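Local coordinates for protein putative hydrolase (Campylobacter jejuni, PDB 3D6L) that probably hydrolyses long-chain fatty acyl-CoA thioesters as a hexameric hot dog fold thioesterase of the acyl-CoA hydrolase family, at residues G22-D34 with T51-I65. Numbering follows the deposited sequence.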
loop_
_atom_site.group_PDB
_atom_site.type_symbol
_atom_site.label_atom_id
_atom_site.label_comp_id
_atom_site.label_asym_id
_atom_site.label_seq_id
_atom_site.Cartn_x
_atom_site.Cartn_y
_atom_site.Cartn_z
ATOM N N GLY A 22 15.473 -5.788 6.227
ATOM C CA GLY A 22 15.311 -4.543 6.984
ATOM C C GLY A 22 15.849 -3.293 6.293
ATOM O O GLY A 22 15.666 -2.174 6.789
ATOM N N ASN A 23 16.526 -3.469 5.162
ATOM C CA ASN A 23 16.916 -2.331 4.341
ATOM C C ASN A 23 15.782 -1.934 3.410
ATOM O O ASN A 23 14.857 -2.727 3.181
ATOM C CB ASN A 23 18.181 -2.643 3.541
ATOM C CG ASN A 23 19.382 -2.926 4.439
ATOM O OD1 ASN A 23 19.502 -2.374 5.545
ATOM N ND2 ASN A 23 20.266 -3.795 3.973
ATOM N N ILE A 24 15.844 -0.713 2.881
ATOM C CA ILE A 24 14.843 -0.263 1.927
ATOM C C ILE A 24 14.917 -1.116 0.659
ATOM O O ILE A 24 15.987 -1.303 0.075
ATOM C CB ILE A 24 14.963 1.246 1.610
ATOM C CG1 ILE A 24 14.733 2.092 2.870
ATOM C CG2 ILE A 24 13.981 1.654 0.520
ATOM C CD1 ILE A 24 13.376 1.886 3.571
ATOM N N PHE A 25 13.762 -1.642 0.266
ATOM C CA PHE A 25 13.629 -2.564 -0.845
ATOM C C PHE A 25 14.121 -1.934 -2.148
ATOM O O PHE A 25 13.740 -0.817 -2.486
ATOM C CB PHE A 25 12.157 -3.010 -0.916
ATOM C CG PHE A 25 11.820 -3.898 -2.077
ATOM C CD1 PHE A 25 10.666 -3.652 -2.824
ATOM C CD2 PHE A 25 12.625 -4.993 -2.414
ATOM C CE1 PHE A 25 10.318 -4.467 -3.908
ATOM C CE2 PHE A 25 12.291 -5.819 -3.498
ATOM C CZ PHE A 25 11.135 -5.552 -4.247
ATOM N N GLY A 26 14.985 -2.654 -2.861
ATOM C CA GLY A 26 15.553 -2.190 -4.128
ATOM C C GLY A 26 14.504 -1.847 -5.170
ATOM O O GLY A 26 14.670 -0.888 -5.919
ATOM N N GLY A 27 13.424 -2.627 -5.213
ATOM C CA GLY A 27 12.289 -2.367 -6.111
ATOM C C GLY A 27 11.564 -1.044 -5.871
ATOM O O GLY A 27 11.072 -0.416 -6.822
ATOM N N TRP A 28 11.479 -0.629 -4.606
ATOM C CA TRP A 28 10.990 0.702 -4.262
ATOM C C TRP A 28 11.924 1.771 -4.837
ATOM O O TRP A 28 11.452 2.767 -5.380
ATOM C CB TRP A 28 10.844 0.858 -2.744
ATOM C CG TRP A 28 10.380 2.224 -2.288
ATOM C CD1 TRP A 28 9.086 2.639 -2.126
ATOM C CD2 TRP A 28 11.209 3.347 -1.926
ATOM N NE1 TRP A 28 9.056 3.948 -1.692
ATOM C CE2 TRP A 28 10.342 4.406 -1.560
ATOM C CE3 TRP A 28 12.594 3.563 -1.883
ATOM C CZ2 TRP A 28 10.817 5.663 -1.155
ATOM C CZ3 TRP A 28 13.067 4.808 -1.481
ATOM C CH2 TRP A 28 12.177 5.845 -1.124
ATOM N N ILE A 29 13.241 1.562 -4.735
ATOM C CA ILE A 29 14.201 2.537 -5.284
ATOM C C ILE A 29 14.056 2.639 -6.792
ATOM O O ILE A 29 13.968 3.736 -7.353
ATOM C CB ILE A 29 15.679 2.212 -4.960
ATOM C CG1 ILE A 29 15.875 1.938 -3.467
ATOM C CG2 ILE A 29 16.557 3.378 -5.379
ATOM C CD1 ILE A 29 17.254 1.393 -3.130
ATOM N N LEU A 30 14.036 1.483 -7.441
ATOM C CA LEU A 30 13.857 1.395 -8.885
ATOM C C LEU A 30 12.582 2.075 -9.384
ATOM O O LEU A 30 12.544 2.561 -10.512
ATOM C CB LEU A 30 13.896 -0.074 -9.310
ATOM C CG LEU A 30 15.169 -0.584 -9.994
ATOM C CD1 LEU A 30 16.398 0.208 -9.609
ATOM C CD2 LEU A 30 15.379 -2.041 -9.671
ATOM N N SER A 31 11.542 2.091 -8.545
ATOM C CA SER A 31 10.293 2.810 -8.832
ATOM C C SER A 31 10.554 4.308 -8.877
ATOM O O SER A 31 10.121 4.996 -9.815
ATOM C CB SER A 31 9.227 2.516 -7.771
ATOM O OG SER A 31 8.986 1.126 -7.650
ATOM N N GLN A 32 11.264 4.803 -7.860
ATOM C CA GLN A 32 11.689 6.198 -7.808
ATOM C C GLN A 32 12.528 6.583 -9.026
ATOM O O GLN A 32 12.363 7.674 -9.586
ATOM C CB GLN A 32 12.475 6.485 -6.526
ATOM C CG GLN A 32 11.849 5.949 -5.233
ATOM C CD GLN A 32 10.319 6.109 -5.145
ATOM O OE1 GLN A 32 9.766 7.192 -5.388
ATOM N NE2 GLN A 32 9.636 5.015 -4.782
ATOM N N ILE A 33 13.418 5.678 -9.434
ATOM C CA ILE A 33 14.298 5.908 -10.588
ATOM C C ILE A 33 13.480 6.015 -11.868
ATOM O O ILE A 33 13.649 6.964 -12.641
ATOM C CB ILE A 33 15.383 4.815 -10.700
ATOM C CG1 ILE A 33 16.402 4.990 -9.562
ATOM C CG2 ILE A 33 16.064 4.846 -12.066
ATOM C CD1 ILE A 33 17.298 3.789 -9.308
ATOM N N ASP A 34 12.576 5.059 -12.070
ATOM C CA ASP A 34 11.733 5.041 -13.251
ATOM C C ASP A 34 10.905 6.321 -13.352
ATOM O O ASP A 34 10.837 6.941 -14.415
ATOM C CB ASP A 34 10.840 3.797 -13.259
ATOM C CG ASP A 34 10.232 3.523 -14.631
ATOM O OD1 ASP A 34 10.637 4.179 -15.616
ATOM O OD2 ASP A 34 9.350 2.649 -14.740
ATOM N N THR A 51 8.480 3.788 -20.633
ATOM C CA THR A 51 9.804 3.265 -20.330
ATOM C C THR A 51 10.078 2.024 -21.181
ATOM O O THR A 51 9.321 1.060 -21.128
ATOM C CB THR A 51 9.935 2.909 -18.832
ATOM O OG1 THR A 51 9.280 3.905 -18.037
ATOM C CG2 THR A 51 11.393 2.822 -18.426
ATOM N N ILE A 52 11.152 2.051 -21.967
ATOM C CA ILE A 52 11.481 0.909 -22.827
ATOM C C ILE A 52 12.655 0.059 -22.335
ATOM O O ILE A 52 12.697 -1.138 -22.605
ATOM C CB ILE A 52 11.686 1.302 -24.317
ATOM C CG1 ILE A 52 12.731 2.415 -24.464
ATOM C CG2 ILE A 52 10.360 1.695 -24.960
ATOM C CD1 ILE A 52 13.519 2.337 -25.776
ATOM N N SER A 53 13.606 0.665 -21.627
ATOM C CA SER A 53 14.736 -0.100 -21.097
ATOM C C SER A 53 15.472 0.543 -19.918
ATOM O O SER A 53 15.305 1.729 -19.627
ATOM C CB SER A 53 15.723 -0.469 -22.216
ATOM O OG SER A 53 16.357 0.673 -22.749
ATOM N N MET A 54 16.278 -0.282 -19.249
ATOM C CA MET A 54 17.141 0.125 -18.153
ATOM C C MET A 54 18.478 -0.583 -18.261
ATOM O O MET A 54 18.533 -1.807 -18.367
ATOM C CB MET A 54 16.532 -0.247 -16.808
ATOM C CG MET A 54 15.534 0.718 -16.271
ATOM S SD MET A 54 15.603 0.746 -14.468
ATOM C CE MET A 54 14.266 1.907 -14.149
ATOM N N ASP A 55 19.551 0.189 -18.210
ATOM C CA ASP A 55 20.891 -0.356 -18.214
ATOM C C ASP A 55 21.697 0.207 -17.068
ATOM O O ASP A 55 21.307 1.200 -16.467
ATOM C CB ASP A 55 21.577 -0.005 -19.523
ATOM C CG ASP A 55 21.605 -1.161 -20.478
ATOM O OD1 ASP A 55 20.670 -1.241 -21.319
ATOM O OD2 ASP A 55 22.545 -2.003 -20.359
ATOM N N LYS A 56 22.820 -0.436 -16.769
ATOM C CA LYS A 56 23.829 0.114 -15.860
ATOM C C LYS A 56 23.253 0.652 -14.548
ATOM O O LYS A 56 23.636 1.727 -14.077
ATOM C CB LYS A 56 24.674 1.192 -16.572
ATOM C CG LYS A 56 25.360 0.720 -17.864
ATOM C CD LYS A 56 26.383 -0.379 -17.577
ATOM C CE LYS A 56 26.738 -1.186 -18.823
ATOM N NZ LYS A 56 27.444 -2.443 -18.424
ATOM N N VAL A 57 22.312 -0.088 -13.970
ATOM C CA VAL A 57 21.845 0.245 -12.635
ATOM C C VAL A 57 22.751 -0.412 -11.612
ATOM O O VAL A 57 23.097 -1.589 -11.734
ATOM C CB VAL A 57 20.314 -0.012 -12.414
ATOM C CG1 VAL A 57 19.658 -0.632 -13.638
ATOM C CG2 VAL A 57 20.024 -0.774 -11.103
ATOM N N VAL A 58 23.178 0.376 -10.634
ATOM C CA VAL A 58 24.139 -0.082 -9.649
ATOM C C VAL A 58 23.613 0.277 -8.276
ATOM O O VAL A 58 23.334 1.445 -7.986
ATOM C CB VAL A 58 25.563 0.551 -9.867
ATOM C CG1 VAL A 58 26.572 0.025 -8.820
ATOM C CG2 VAL A 58 26.076 0.316 -11.305
ATOM N N PHE A 59 23.456 -0.735 -7.436
ATOM C CA PHE A 59 23.087 -0.519 -6.044
ATOM C C PHE A 59 24.376 -0.356 -5.256
ATOM O O PHE A 59 24.932 -1.319 -4.720
ATOM C CB PHE A 59 22.226 -1.674 -5.527
ATOM C CG PHE A 59 20.926 -1.820 -6.261
ATOM C CD1 PHE A 59 19.841 -0.992 -5.957
ATOM C CD2 PHE A 59 20.788 -2.766 -7.274
ATOM C CE1 PHE A 59 18.637 -1.106 -6.642
ATOM C CE2 PHE A 59 19.587 -2.893 -7.972
ATOM C CZ PHE A 59 18.506 -2.061 -7.655
ATOM N N LYS A 60 24.859 0.879 -5.229
ATOM C CA LYS A 60 26.148 1.209 -4.635
ATOM C C LYS A 60 26.138 1.055 -3.121
ATOM O O LYS A 60 27.128 0.645 -2.528
ATOM C CB LYS A 60 26.534 2.645 -4.988
ATOM C CG LYS A 60 26.450 2.948 -6.456
ATOM C CD LYS A 60 26.724 4.408 -6.714
ATOM C CE LYS A 60 26.567 4.702 -8.187
ATOM N NZ LYS A 60 26.977 6.084 -8.522
ATOM N N GLU A 61 25.014 1.377 -2.496
ATOM C CA GLU A 61 24.965 1.463 -1.050
ATOM C C GLU A 61 23.548 1.146 -0.572
ATOM O O GLU A 61 22.595 1.455 -1.278
ATOM C CB GLU A 61 25.378 2.879 -0.641
ATOM C CG GLU A 61 26.227 2.986 0.620
ATOM C CD GLU A 61 27.561 2.279 0.511
ATOM O OE1 GLU A 61 28.252 2.439 -0.528
ATOM O OE2 GLU A 61 27.916 1.570 1.485
ATOM N N PRO A 62 23.408 0.524 0.622
ATOM C CA PRO A 62 22.082 0.276 1.216
ATOM C C PRO A 62 21.322 1.570 1.508
ATOM O O PRO A 62 21.929 2.613 1.807
ATOM C CB PRO A 62 22.401 -0.409 2.546
ATOM C CG PRO A 62 23.816 -0.868 2.444
ATOM C CD PRO A 62 24.501 0.041 1.488
ATOM N N VAL A 63 20.001 1.495 1.411
ATOM C CA VAL A 63 19.126 2.599 1.803
ATOM C C VAL A 63 18.402 2.176 3.089
ATOM O O VAL A 63 17.980 1.017 3.212
ATOM C CB VAL A 63 18.127 2.957 0.670
ATOM C CG1 VAL A 63 17.232 4.117 1.059
ATOM C CG2 VAL A 63 18.877 3.293 -0.604
ATOM N N PHE A 64 18.292 3.101 4.045
ATOM C CA PHE A 64 17.646 2.818 5.331
ATOM C C PHE A 64 16.332 3.563 5.518
ATOM O O PHE A 64 16.078 4.589 4.864
ATOM C CB PHE A 64 18.575 3.153 6.508
ATOM C CG PHE A 64 19.913 2.465 6.450
ATOM C CD1 PHE A 64 21.066 3.147 6.818
ATOM C CD2 PHE A 64 20.020 1.135 6.027
ATOM C CE1 PHE A 64 22.312 2.525 6.759
ATOM C CE2 PHE A 64 21.255 0.500 5.966
ATOM C CZ PHE A 64 22.406 1.193 6.331
ATOM N N ILE A 65 15.506 3.036 6.424
ATOM C CA ILE A 65 14.319 3.735 6.909
ATOM C C ILE A 65 14.714 5.135 7.365
ATOM O O ILE A 65 15.710 5.318 8.080
ATOM C CB ILE A 65 13.656 2.964 8.081
ATOM C CG1 ILE A 65 13.069 1.631 7.583
ATOM C CG2 ILE A 65 12.589 3.813 8.767
ATOM C CD1 ILE A 65 12.701 0.635 8.677
HETATM O O HOH W 1 16.276 0.289 7.303
HETATM O O HOH W 2 18.923 -1.286 0.068
#
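Leu-30 and Phe-59 meet in a hot dog fold, where helix 26-42, the sausage, lies against strand 48-58, an outermost strand of its chain's sheet, which wraps the helix. Helix 26-34 and strand 51-58 run at 130° to each other, their axes 11.4 Å apart. The leucine crosses the phenylalanine at about a right angle: CD2 sits in the ring plane at the edge, 3.7 Å from Phe-59 CZ, while CD1 approaches the same ring obliquely and also reaches Val-57 CG2. Phe-59 CE1 also lies obliquely near Gly-26 O (4.0 Å), in the first turn of the helix. Farther along, the bent chain of Met-54 brings CE up to both Ile-33 CG2 and Asp-34 CB. Toward the helix start, Ile-29 CD1 slides past Val-63 CG2 at 3.6 Å; Val-63 CG1 packs on Ile-24 CG1. Ile-24 N donates to Val-63 O (2.8 Å, N-H...O 167°), tying the two backbones together, and one water bridges Ile-24 O to Val-63 N. A second water links Gly-22 O with Ile-65 N. Strand 51-58 also pairs antiparallel with a strand of a second subunit, through residues that include Met-54 and Val-57, so the sheet runs on across the interface. Two turns into the helix, at Asp-34, CG lies anti to the backbone N (chi1 -164°), which carries the carboxylate to the strand; Thr-51 OG1 donates to the syn lone pair of Asp-34 OD1 at 2.8 Å.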